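PDB 3PRL: NADP-dependent glyceraldehyde-3-phosphate dehydrogenase from Bacillus halodurans, which probably oxidises glyceraldehyde 3-phosphate directly to 3-phosphoglycerate, without a phosphorylation step, using NADP+ as the electron acceptor. Local coordinates for residues D[99-102]-D[103-107]; D[280-283]-D[284-288]; D[306-309]-D[310-313]. One frame throughout, in Å; residues are numbered along the deposited sequence.

The three contacts follow one another along the chain, and none encloses or crosses another; each is local, contact 1 closing the first turn of a helix, contacts 2 and 3 successive turns within one. Contact 1 comes first, in the short connection from helix 88-98 into helix 103-124. Contact 2 takes in the C-terminal part of helix 274-286 and the residues that follow, and contact 3 lies on the next helix, 303-317, both in the catalytic domain. Tyr288 of contact 2 ties the first two together: its OH lies 2.6 Å from Val99 O, a probable hydrogen bond, and its ring packs on Lys101 and Pro102. Helices 274-286 and 303-317 meet where Val282 CG2 approaches Ile313 CG2 at 3.9 Å. Contacts 1 and 3 do not touch.

Contact 1. Residues D[99-102]-D[103-107]; sequences VAKP and KKSAI
The aliphatic part of Lys101 lies alongside Ala106, with Lys101 CD 3.8 Å from Ala106 CA and Lys101 CG 3.9 Å from Ala106 CB. CG stands anti to the backbone nitrogen (chi1 176°), which carries the chain along the first turn of the helix before it bends at chi3. Ser105 approaches the same methylenes more loosely, its OG 4.2 Å from Lys101 CG. Pro102 takes the N-cap position of helix 103-124, and its carbonyl oxygen accepts the first i to i+4 bond of the helix, from Ala106 N to Pro102 O at 3.0 Å. Ser105 CB packs against that same Pro102 O at 3.4 Å. Ala106 turns its methyl also to Ile95 and Met96 of helix 88-98, while Asp328 receives the N-H of Lys104 in this first turn. The ammonium group of Lys101 forms a salt bridge with Glu109, donates to Asn163 O and makes cation-pi contacts with Tyr164 and Tyr288; the Lys101 side chain lies about 7 Å from that of the NADP+-binding residue Phe162. A methionine in place of Lys101 would probably leave Glu109 without its cationic mate and Asn163 O without this donor.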
loop_
_atom_site.group_PDB
_atom_site.type_symbol
_atom_site.label_atom_id
_atom_site.label_comp_id
_atom_site.label_asym_id
_atom_site.label_seq_id
_atom_site.Cartn_x
_atom_site.Cartn_y
_atom_site.Cartn_z
ATOM N N VAL D 99 9.777 31.384 25.072
ATOM C CA VAL D 99 8.345 31.131 25.045
ATOM C C VAL D 99 7.809 30.706 26.419
ATOM O O VAL D 99 6.637 30.329 26.559
ATOM C CB VAL D 99 7.954 30.183 23.876
ATOM C CG1 VAL D 99 8.475 30.741 22.546
ATOM C CG2 VAL D 99 8.477 28.758 24.099
ATOM N N ALA D 100 8.671 30.813 27.441
ATOM C CA ALA D 100 8.328 30.493 28.831
ATOM C C ALA D 100 7.814 29.059 29.049
ATOM O O ALA D 100 6.842 28.824 29.784
ATOM C CB ALA D 100 7.356 31.538 29.402
ATOM N N LYS D 101 8.488 28.100 28.421
ATOM C CA LYS D 101 8.127 26.686 28.530
ATOM C C LYS D 101 8.917 26.020 29.666
ATOM O O LYS D 101 10.126 26.179 29.727
ATOM C CB LYS D 101 8.419 25.993 27.198
ATOM C CG LYS D 101 8.183 24.489 27.153
ATOM C CD LYS D 101 8.182 23.984 25.716
ATOM C CE LYS D 101 7.029 24.606 24.900
ATOM N NZ LYS D 101 6.590 23.736 23.772
ATOM N N PRO D 102 8.244 25.253 30.545
ATOM C CA PRO D 102 8.950 24.535 31.620
ATOM C C PRO D 102 10.247 23.846 31.130
ATOM O O PRO D 102 10.242 23.206 30.082
ATOM C CB PRO D 102 7.931 23.490 32.084
ATOM C CG PRO D 102 6.599 23.992 31.631
ATOM C CD PRO D 102 6.815 24.886 30.457
ATOM N N LYS D 103 11.333 23.988 31.894
ATOM C CA LYS D 103 12.703 23.610 31.484
ATOM C C LYS D 103 12.877 22.242 30.822
ATOM O O LYS D 103 13.426 22.143 29.720
ATOM C CB LYS D 103 13.650 23.699 32.689
ATOM C CG LYS D 103 15.086 23.240 32.419
ATOM C CD LYS D 103 15.839 23.056 33.727
ATOM C CE LYS D 103 16.863 24.156 33.952
ATOM N NZ LYS D 103 18.131 23.825 33.232
ATOM N N LYS D 104 12.437 21.189 31.508
ATOM C CA LYS D 104 12.644 19.833 31.013
ATOM C C LYS D 104 11.771 19.565 29.782
ATOM O O LYS D 104 12.168 18.820 28.879
ATOM C CB LYS D 104 12.396 18.806 32.120
ATOM C CG LYS D 104 13.437 18.863 33.250
ATOM C CD LYS D 104 13.254 17.727 34.248
ATOM C CE LYS D 104 14.017 16.487 33.813
ATOM N NZ LYS D 104 15.463 16.628 34.132
ATOM N N SER D 105 10.610 20.222 29.734
ATOM C CA SER D 105 9.710 20.103 28.585
ATOM C C SER D 105 10.253 20.791 27.331
ATOM O O SER D 105 9.968 20.348 26.222
ATOM C CB SER D 105 8.307 20.623 28.923
ATOM O OG SER D 105 7.433 20.427 27.812
ATOM N N ALA D 106 11.024 21.867 27.513
ATOM C CA ALA D 106 11.650 22.608 26.403
ATOM C C ALA D 106 12.822 21.856 25.784
ATOM O O ALA D 106 12.991 21.854 24.553
ATOM C CB ALA D 106 12.085 23.977 26.847
ATOM N N ILE D 107 13.621 21.211 26.634
ATOM C CA ILE D 107 14.677 20.312 26.157
ATOM C C ILE D 107 14.038 19.116 25.488
ATOM O O ILE D 107 14.560 18.626 24.505
ATOM C CB ILE D 107 15.591 19.789 27.299
ATOM C CG1 ILE D 107 16.172 20.942 28.106
ATOM C CG2 ILE D 107 16.708 18.910 26.728
ATOM C CD1 ILE D 107 16.485 20.563 29.551
#

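Contact 2. Residues D[280-283]-D[284-288]; sequences QIVS and GAFSY
Gly284 N donates to Gln280 O at 3.1 Å, beginning a run of i to i+4 bonds that uses each carbonyl oxygen from Gln280 to Ser283. The shortest of them joins Ala285 N to Ile281 O at 2.9 Å, the donor sitting almost straight ahead of the carbonyl. Phe286 N reaches Val282 O at 3.1 Å, tilted 23° from the carbonyl plane. That oxygen also lies in the plane of the Phe286 ring at its edge, 3.7 Å from Phe286 CD2. With CG anti to its own carbonyl carbon (chi1 -79°), Phe286 swings the ring to the side of Val282, where Phe286 CD2 meets Val282 CG1 at 4.0 Å. This is the C-terminal part of helix 274-286, the crossover helix of a beta-alpha-beta unit that links the parallel neighbours 264-268 and 296-302 in the catalytic domain of the aldehyde dehydrogenase fold. Ile281, Ala285 and Phe286 all press on Leu392 of strand 391-397. At the next residue the bonding weakens: Ser287 N makes only a weak hydrogen bond to Ser283 O (3.3 Å, 126° at the hydrogen), and Ser287 CB crowds that oxygen at 3.1 Å. Gln280 and Ser283 find their side-chain partners outside the turn, both on Lys443: its NZ bonds Ser283 OG and its backbone N bonds Gln280 OE1.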
loop_
_atom_site.group_PDB
_atom_site.type_symbol
_atom_site.label_atom_id
_atom_site.label_comp_id
_atom_site.label_asym_id
_atom_site.label_seq_id
_atom_site.Cartn_x
_atom_site.Cartn_y
_atom_site.Cartn_z
ATOM N N GLN D 280 -5.728 12.029 33.358
ATOM C CA GLN D 280 -5.590 12.349 31.922
ATOM C C GLN D 280 -6.084 13.774 31.642
ATOM O O GLN D 280 -5.413 14.554 30.957
ATOM C CB GLN D 280 -6.332 11.325 31.039
ATOM C CG GLN D 280 -5.675 9.916 30.941
ATOM C CD GLN D 280 -4.315 9.916 30.218
ATOM O OE1 GLN D 280 -4.241 10.013 28.998
ATOM N NE2 GLN D 280 -3.237 9.791 30.982
ATOM N N ILE D 281 -7.248 14.113 32.193
ATOM C CA ILE D 281 -7.834 15.452 32.038
ATOM C C ILE D 281 -6.880 16.574 32.454
ATOM O O ILE D 281 -6.598 17.464 31.650
ATOM C CB ILE D 281 -9.228 15.577 32.730
ATOM C CG1 ILE D 281 -10.273 14.778 31.950
ATOM C CG2 ILE D 281 -9.696 17.017 32.804
ATOM C CD1 ILE D 281 -10.084 14.830 30.462
ATOM N N VAL D 282 -6.369 16.519 33.683
ATOM C CA VAL D 282 -5.464 17.554 34.185
ATOM C C VAL D 282 -4.129 17.618 33.426
ATOM O O VAL D 282 -3.709 18.699 33.009
ATOM C CB VAL D 282 -5.241 17.436 35.707
ATOM C CG1 VAL D 282 -4.128 18.377 36.165
ATOM C CG2 VAL D 282 -6.535 17.728 36.446
ATOM N N SER D 283 -3.471 16.474 33.253
ATOM C CA SER D 283 -2.236 16.401 32.454
ATOM C C SER D 283 -2.347 17.095 31.081
ATOM O O SER D 283 -1.448 17.835 30.672
ATOM C CB SER D 283 -1.799 14.946 32.268
ATOM O OG SER D 283 -0.747 14.839 31.318
ATOM N N GLY D 284 -3.462 16.860 30.393
ATOM C CA GLY D 284 -3.678 17.389 29.050
ATOM C C GLY D 284 -4.171 18.827 28.990
ATOM O O GLY D 284 -3.753 19.583 28.122
ATOM N N ALA D 285 -5.060 19.216 29.908
ATOM C CA ALA D 285 -5.641 20.566 29.871
ATOM C C ALA D 285 -4.619 21.612 30.260
ATOM O O ALA D 285 -4.616 22.715 29.715
ATOM C CB ALA D 285 -6.886 20.673 30.782
ATOM N N PHE D 286 -3.729 21.233 31.178
ATOM C CA PHE D 286 -2.881 22.180 31.885
ATOM C C PHE D 286 -1.433 22.111 31.500
ATOM O O PHE D 286 -0.630 22.911 31.992
ATOM C CB PHE D 286 -3.008 21.965 33.387
ATOM C CG PHE D 286 -4.224 22.567 33.953
ATOM C CD1 PHE D 286 -4.363 23.942 34.007
ATOM C CD2 PHE D 286 -5.267 21.764 34.399
ATOM C CE1 PHE D 286 -5.504 24.509 34.511
ATOM C CE2 PHE D 286 -6.426 22.335 34.925
ATOM C CZ PHE D 286 -6.538 23.707 34.985
ATOM N N SER D 287 -1.107 21.125 30.666
ATOM C CA SER D 287 0.196 21.013 30.033
ATOM C C SER D 287 0.514 22.319 29.335
ATOM O O SER D 287 -0.319 22.849 28.604
ATOM C CB SER D 287 0.190 19.861 29.026
ATOM O OG SER D 287 1.290 19.939 28.133
ATOM N N TYR D 288 1.724 22.830 29.564
ATOM C CA TYR D 288 2.160 24.140 29.064
ATOM C C TYR D 288 1.134 25.264 29.316
ATOM O O TYR D 288 0.909 26.140 28.472
ATOM C CB TYR D 288 2.639 24.047 27.603
ATOM C CG TYR D 288 3.269 25.304 27.026
ATOM C CD1 TYR D 288 4.239 26.024 27.724
ATOM C CD2 TYR D 288 2.912 25.749 25.752
ATOM C CE1 TYR D 288 4.827 27.180 27.165
ATOM C CE2 TYR D 288 3.481 26.883 25.196
ATOM C CZ TYR D 288 4.440 27.597 25.900
ATOM O OH TYR D 288 4.980 28.741 25.329
#

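Contact 3. Residues D[306-309]-D[310-313]; sequences ADQL and VANI
Successive i to i+4 bonds run through 306-313, straightest from Ile313 N to Leu309 O (2.8 Å, 173° at the hydrogen) and nearly as straight from Val310 N to Ala306 O. Exposed Gln308 and buried Asn312 bring their amides together, the planes only 17° apart although the two side chains cross at about a right angle. Gln308 NE2 gives a weak hydrogen bond to Asn312 OD1 at 2.8 Å, the Gln308 chain bending at chi2 (49°) to bring its amide round. The other end of the Asn312 amide, ND2, bonds weakly to Leu274 O. Facing inward, Ile313 CD1 sits against the branch point of Leu309, and the 3.4 Å from CD1 to Leu309 CG is tighter than normal van der Waals contact. Val310 packs one methyl into the backbone behind it, CG1 lying 3.3 Å from both Ala306 O and Asp307 O. Asp307 OD1 pairs with Arg396 in a salt bridge. Helix 303-317 packs beside helix 274-286 against the sheet, with Val310 on strand 391-397, Ile313 on strand 367-374 and Leu309 against helix 274-286, an arrangement characteristic of the alpha/beta catalytic domain of aldehyde dehydrogenases.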
loop_
_atom_site.group_PDB
_atom_site.type_symbol
_atom_site.label_atom_id
_atom_site.label_comp_id
_atom_site.label_asym_id
_atom_site.label_seq_id
_atom_site.Cartn_x
_atom_site.Cartn_y
_atom_site.Cartn_z
ATOM N N ALA D 306 -20.483 13.196 38.468
ATOM C CA ALA D 306 -19.883 14.532 38.372
ATOM C C ALA D 306 -19.108 14.951 39.612
ATOM O O ALA D 306 -17.953 15.362 39.514
ATOM C CB ALA D 306 -20.954 15.586 38.018
ATOM N N ASP D 307 -19.755 14.835 40.772
ATOM C CA ASP D 307 -19.176 15.238 42.050
ATOM C C ASP D 307 -17.822 14.577 42.280
ATOM O O ASP D 307 -16.841 15.250 42.607
ATOM C CB ASP D 307 -20.122 14.890 43.210
ATOM C CG ASP D 307 -21.296 15.843 43.322
ATOM O OD1 ASP D 307 -21.394 16.796 42.521
ATOM O OD2 ASP D 307 -22.133 15.640 44.228
ATOM N N GLN D 308 -17.773 13.262 42.093
ATOM C CA GLN D 308 -16.564 12.507 42.398
ATOM C C GLN D 308 -15.385 12.848 41.482
ATOM O O GLN D 308 -14.269 12.984 41.959
ATOM C CB GLN D 308 -16.841 10.997 42.424
ATOM C CG GLN D 308 -15.693 10.159 42.997
ATOM C CD GLN D 308 -15.163 10.701 44.326
ATOM O OE1 GLN D 308 -15.740 10.459 45.391
ATOM N NE2 GLN D 308 -14.050 11.434 44.265
ATOM N N LEU D 309 -15.635 12.986 40.179
ATOM C CA LEU D 309 -14.573 13.339 39.222
ATOM C C LEU D 309 -14.013 14.738 39.493
ATOM O O LEU D 309 -12.799 14.927 39.562
ATOM C CB LEU D 309 -15.081 13.244 37.782
ATOM C CG LEU D 309 -14.116 13.725 36.686
ATOM C CD1 LEU D 309 -13.017 12.696 36.443
ATOM C CD2 LEU D 309 -14.858 14.072 35.399
ATOM N N VAL D 310 -14.915 15.701 39.666
ATOM C CA VAL D 310 -14.543 17.096 39.906
ATOM C C VAL D 310 -13.850 17.278 41.261
ATOM O O VAL D 310 -13.066 18.213 41.446
ATOM C CB VAL D 310 -15.753 18.052 39.687
ATOM C CG1 VAL D 310 -16.667 18.095 40.889
ATOM C CG2 VAL D 310 -15.273 19.438 39.316
ATOM N N ALA D 311 -14.130 16.359 42.188
ATOM C CA ALA D 311 -13.379 16.250 43.434
ATOM C C ALA D 311 -11.938 15.795 43.166
ATOM O O ALA D 311 -10.986 16.404 43.669
ATOM C CB ALA D 311 -14.087 15.298 44.427
ATOM N N ASN D 312 -11.781 14.737 42.366
ATOM C CA ASN D 312 -10.447 14.244 42.001
ATOM C C ASN D 312 -9.659 15.323 41.262
ATOM O O ASN D 312 -8.548 15.673 41.667
ATOM C CB ASN D 312 -10.522 12.975 41.146
ATOM C CG ASN D 312 -11.443 11.909 41.728
ATOM O OD1 ASN D 312 -11.626 11.803 42.946
ATOM N ND2 ASN D 312 -12.026 11.103 40.845
ATOM N N ILE D 313 -10.260 15.859 40.197
ATOM C CA ILE D 313 -9.680 16.967 39.432
ATOM C C ILE D 313 -9.204 18.133 40.312
ATOM O O ILE D 313 -8.072 18.599 40.158
ATOM C CB ILE D 313 -10.647 17.476 38.344
ATOM C CG1 ILE D 313 -10.926 16.364 37.322
ATOM C CG2 ILE D 313 -10.064 18.727 37.653
ATOM C CD1 ILE D 313 -12.185 16.577 36.504
#